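PDB 7K44: sgbp-b from Bacteroides uniformis, which probably binds xyloglucan at the bacterial cell surface, as a surface glycan-binding protein of a xyloglucan utilization locus. Local coordinates for residues 132-137 and 202-207; 139-144 and 175-180. One frame throughout, in Å; residues are numbered along the deposited sequence. Where two conformers were deposited one is given.

Contact 1 of 2, residues 132-137 and 202-207; sequences SSMMPI and PGFYPL
The carbonyl O of Met-134 takes a hydrogen bond from the backbone N of Tyr-205 at 2.7 Å, the one hydrogen bond that joins the two segments. The donor stands almost straight out from the carbonyl, although the N-H itself is bent (141°). The same oxygen lies over one face of the Phe-204 ring, offset toward the rim, and Pro-206 CD also touches it, so one polar atom collects three residues in a row. The side chains of Met-134 and Met-135 part around this bond. The bend at chi2 (-72°) sets the sulfur of Met-134 at the edge of the Phe-204 ring, a Met-aromatic contact with SD 4.1 Å from Phe-204 CD1, and the further bend at chi3 turns CE to within 3.3 Å of the Gly-203 carbonyl O. Met-135 instead runs out with CG anti to the backbone N (chi1 -163°). Its CG sits over the face of the Tyr-205 ring, 3.9 Å from the centroid, in a CH-pi contact, and its CE reaches Pro-206 CD (3.6 Å) and Leu-207 CD2. Pro-136 works on both aromatics: CD packs against Phe-204 CZ at 3.6 Å, while its carbonyl O, buried without a hydrogen-bond partner, meets the edge of the Tyr-205 ring at CE1. An ST turn, in which Ser-133 OG accepts from Met-135 N, shapes the loop, and Glu-288 also bonds that hydroxyl. The loop between strands 127-131 and 141-147 thus packs on the end of strand 197-204 and the chain leaving it, with strand 371-384 against Met-135 and Pro-206.

Contact 2 of 2, residues 139-144 and 175-180; sequences GTTVTV and MLTFTM
Val-142 and Phe-178 lie side by side across a hydrogen-bonded antiparallel pair, pointing the same way, with the valine laid on the aromatic ring. Val-142 CB stands over one face of that ring, 3.8 Å from the centroid and 19° off the normal, a CH-pi contact. The phenylalanine reaches this place because CG sits between its backbone N and carbonyl carbon (chi1 64°), which leans the ring over the neighbouring strand; both valine methyls then touch its rim, CG1 at CZ and CG2 at CE1. Val-144 comes at the edge of the ring instead, its CG2 3.9 Å from Phe-178 CE2, and the same methyl meets Leu-176 CD1 at 4.0 Å. At the other end Val-142 CG2 packs on Met-180 CB. Replacing Phe-178 by an alanine is likely to open a gap beside Val-142, where the ring face now lies, and to take one apolar neighbour from Val-144 CG2.

The opposite face of the sheet carries threonines. Thr-143 and Thr-177 run alongside each other, with OG1 of the first 3.6 Å from CG2 of the second, while Thr-141 CG2 touches Thr-177 CB. Between the faces the backbones exchange paired bonds, Val-142 with Phe-178 and Val-144 with Leu-176, and Val-142 N reaches Phe-178 O at 2.8 Å. Beyond the strand, Met-180 N bonds Thr-140 O and Gly-139 N bonds Met-180 O. Met-157 of strand 152-157 covers Phe-178 and Met-180 from the facing sheet. An antiparallel sheet that turns its apolar face to a second sheet is the arrangement of a beta-sandwich, here of the immunoglobulin-like IPT/TIG domain, with threonines on the other face.

Overall arrangement
From the N terminus, the chain leaves strand 127-131 through the loop 132-137, the first half of contact 1, and passes at once into 139-144. Contact 2 closes first, when 175-180 returns beside 139-144 after a 30-residue excursion that includes strand 152-157. Contact 1 closes later, at 202-207, so the loop of contact 2 lies wholly within its larger one. Their centres are about 12 Å apart and they touch directly: Ser-132 N probably bonds Thr-143 O, and Pro-136 packs on both Val-142 and Met-180. Contact 2 joins the central strands of one sheet; contact 1 ties that sheet's first loop to the end of strand 197-204 in the other and to the chain that leaves it.

Contact 1 of 2, residues 132-137 and 202-207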
# COMPACT_ATOMS: atom_id res chain seq x y z
N SER A 132 1.58 -0.27 -0.05
CA SER A 132 1.59 -0.49 -1.49
C SER A 132 2.68 -1.47 -1.91
O SER A 132 2.47 -2.25 -2.85
CB SER A 132 1.66 0.87 -2.20
OG SER A 132 2.88 1.51 -1.94
N SER A 133 3.81 -1.49 -1.22
CA SER A 133 4.82 -2.49 -1.52
C SER A 133 5.67 -2.67 -0.27
O SER A 133 5.87 -1.73 0.50
CB SER A 133 5.70 -2.07 -2.69
OG SER A 133 6.77 -2.99 -2.86
N MET A 134 6.16 -3.90 -0.07
CA MET A 134 7.10 -4.16 1.02
C MET A 134 8.53 -3.88 0.60
O MET A 134 9.43 -4.00 1.43
CB MET A 134 6.97 -5.60 1.52
CG MET A 134 5.64 -5.91 2.16
SD MET A 134 5.41 -5.14 3.79
CE MET A 134 6.20 -6.35 4.84
N MET A 135 8.75 -3.52 -0.65
CA MET A 135 10.10 -3.21 -1.13
C MET A 135 10.03 -2.06 -2.14
O MET A 135 10.43 -2.21 -3.30
CB MET A 135 10.79 -4.44 -1.72
CG MET A 135 12.28 -4.26 -1.83
SD MET A 135 13.14 -5.74 -2.39
CE MET A 135 13.12 -6.71 -0.90
N PRO A 136 9.56 -0.89 -1.72
CA PRO A 136 9.44 0.23 -2.66
C PRO A 136 10.80 0.69 -3.16
O PRO A 136 11.79 0.75 -2.42
CB PRO A 136 8.76 1.33 -1.84
CG PRO A 136 8.21 0.64 -0.65
CD PRO A 136 9.12 -0.51 -0.37
N ILE A 137 10.84 1.03 -4.43
CA ILE A 137 12.05 1.55 -5.05
C ILE A 137 12.25 3.01 -4.66
O ILE A 137 11.30 3.81 -4.64
CB ILE A 137 11.94 1.36 -6.56
CG1 ILE A 137 12.04 -0.13 -6.89
CG2 ILE A 137 13.05 2.10 -7.29
CD1 ILE A 137 11.65 -0.44 -8.29
N PRO A 202 6.24 -5.25 10.52
CA PRO A 202 7.48 -6.03 10.44
C PRO A 202 7.62 -6.69 9.07
O PRO A 202 6.68 -6.77 8.29
CB PRO A 202 7.29 -7.09 11.52
CG PRO A 202 5.80 -7.30 11.55
CD PRO A 202 5.18 -5.96 11.26
N GLY A 203 8.83 -7.17 8.80
CA GLY A 203 9.08 -7.82 7.52
C GLY A 203 9.26 -6.87 6.36
O GLY A 203 9.31 -7.32 5.21
N PHE A 204 9.38 -5.58 6.62
CA PHE A 204 9.51 -4.59 5.56
C PHE A 204 10.91 -4.64 4.95
O PHE A 204 11.91 -4.93 5.61
CB PHE A 204 9.23 -3.20 6.14
CG PHE A 204 9.11 -2.13 5.11
CD1 PHE A 204 7.98 -2.05 4.30
CD2 PHE A 204 10.11 -1.20 4.95
CE1 PHE A 204 7.88 -1.06 3.34
CE2 PHE A 204 10.02 -0.21 4.00
CZ PHE A 204 8.90 -0.13 3.20
N TYR A 205 10.98 -4.38 3.64
CA TYR A 205 12.23 -4.37 2.89
C TYR A 205 13.06 -5.66 3.03
O TYR A 205 14.23 -5.61 3.44
CB TYR A 205 13.06 -3.14 3.20
CG TYR A 205 13.58 -2.51 1.93
CD1 TYR A 205 12.77 -1.66 1.18
CD2 TYR A 205 14.85 -2.80 1.47
CE1 TYR A 205 13.25 -1.10 -0.01
CE2 TYR A 205 15.33 -2.24 0.29
CZ TYR A 205 14.52 -1.39 -0.44
OH TYR A 205 14.99 -0.84 -1.61
N PRO A 206 12.49 -6.82 2.66
CA PRO A 206 13.14 -8.13 2.89
C PRO A 206 14.24 -8.44 1.88
O PRO A 206 14.18 -9.39 1.07
CB PRO A 206 11.96 -9.10 2.80
CG PRO A 206 11.04 -8.45 1.83
CD PRO A 206 11.15 -6.96 2.08
N LEU A 207 15.31 -7.64 1.93
CA LEU A 207 16.42 -7.83 0.99
C LEU A 207 17.07 -9.20 1.13
O LEU A 207 17.56 -9.75 0.14
CB LEU A 207 17.48 -6.76 1.22
CG LEU A 207 17.13 -5.35 0.74
CD1 LEU A 207 18.30 -4.42 1.03
CD2 LEU A 207 16.81 -5.39 -0.75

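Contact 2 of 2, residues 139-144 and 175-180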
# COMPACT_ATOMS: atom_id res chain seq x y z
N GLY A 139 12.70 6.80 -4.45
CA GLY A 139 12.20 7.83 -5.32
C GLY A 139 10.77 7.66 -5.77
O GLY A 139 10.17 8.64 -6.23
N THR A 140 10.19 6.47 -5.61
CA THR A 140 8.81 6.24 -6.00
C THR A 140 7.88 6.64 -4.86
O THR A 140 8.31 6.89 -3.73
CB THR A 140 8.57 4.78 -6.41
OG1 THR A 140 8.71 3.91 -5.27
CG2 THR A 140 9.56 4.37 -7.50
N THR A 141 6.58 6.69 -5.16
CA THR A 141 5.58 7.06 -4.18
C THR A 141 5.00 5.81 -3.53
O THR A 141 4.54 4.89 -4.22
CB THR A 141 4.47 7.88 -4.83
OG1 THR A 141 5.04 9.06 -5.40
CG2 THR A 141 3.42 8.29 -3.80
N VAL A 142 5.03 5.77 -2.20
CA VAL A 142 4.50 4.66 -1.42
C VAL A 142 3.17 5.12 -0.85
O VAL A 142 3.04 6.27 -0.44
CB VAL A 142 5.48 4.33 -0.28
CG1 VAL A 142 5.00 3.11 0.48
CG2 VAL A 142 6.90 4.15 -0.80
N THR A 143 2.18 4.24 -0.85
CA THR A 143 0.87 4.52 -0.27
C THR A 143 0.64 3.60 0.92
O THR A 143 0.97 2.41 0.85
CB THR A 143 -0.24 4.34 -1.31
OG1 THR A 143 0.04 5.18 -2.43
CG2 THR A 143 -1.59 4.75 -0.73
N VAL A 144 0.09 4.14 2.01
CA VAL A 144 -0.20 3.36 3.21
C VAL A 144 -1.65 3.60 3.58
O VAL A 144 -2.11 4.75 3.59
CB VAL A 144 0.72 3.76 4.38
CG1 VAL A 144 0.47 2.87 5.59
CG2 VAL A 144 2.19 3.68 3.97
N MET A 175 -5.22 7.37 5.08
CA MET A 175 -4.39 7.08 3.92
C MET A 175 -3.29 8.12 3.85
O MET A 175 -3.52 9.30 4.15
CB MET A 175 -5.22 7.14 2.63
CG MET A 175 -4.57 6.48 1.43
SD MET A 175 -4.55 7.54 -0.01
CE MET A 175 -3.29 8.69 0.48
N LEU A 176 -2.08 7.69 3.48
CA LEU A 176 -1.03 8.67 3.26
C LEU A 176 -0.14 8.18 2.13
O LEU A 176 -0.12 6.99 1.80
CB LEU A 176 -0.22 9.01 4.52
CG LEU A 176 0.55 7.91 5.25
CD1 LEU A 176 1.84 7.58 4.54
CD2 LEU A 176 0.83 8.33 6.68
N THR A 177 0.57 9.13 1.54
CA THR A 177 1.62 8.82 0.57
C THR A 177 2.90 9.51 1.00
O THR A 177 2.88 10.54 1.68
CB THR A 177 1.25 9.26 -0.85
OG1 THR A 177 1.05 10.67 -0.88
CG2 THR A 177 -0.01 8.58 -1.31
N PHE A 178 4.03 8.92 0.60
CA PHE A 178 5.33 9.53 0.82
C PHE A 178 6.28 9.06 -0.27
O PHE A 178 6.00 8.09 -0.98
CB PHE A 178 5.90 9.24 2.22
CG PHE A 178 6.19 7.77 2.48
CD1 PHE A 178 7.44 7.24 2.18
CD2 PHE A 178 5.23 6.94 3.06
CE1 PHE A 178 7.73 5.90 2.42
CE2 PHE A 178 5.51 5.59 3.31
CZ PHE A 178 6.77 5.07 2.99
N THR A 179 7.41 9.75 -0.39
CA THR A 179 8.45 9.35 -1.32
C THR A 179 9.41 8.40 -0.62
O THR A 179 9.90 8.71 0.48
CB THR A 179 9.20 10.57 -1.85
OG1 THR A 179 8.28 11.43 -2.52
CG2 THR A 179 10.32 10.13 -2.81
N MET A 180 9.67 7.27 -1.23
CA MET A 180 10.56 6.30 -0.63
C MET A 180 11.97 6.87 -0.56
O MET A 180 12.51 7.30 -1.59
CB MET A 180 10.56 5.02 -1.46
CG MET A 180 11.52 3.96 -0.98
SD MET A 180 10.99 3.28 0.60
CE MET A 180 12.45 2.32 0.98
O HOH W 1 5.91 11.03 -3.29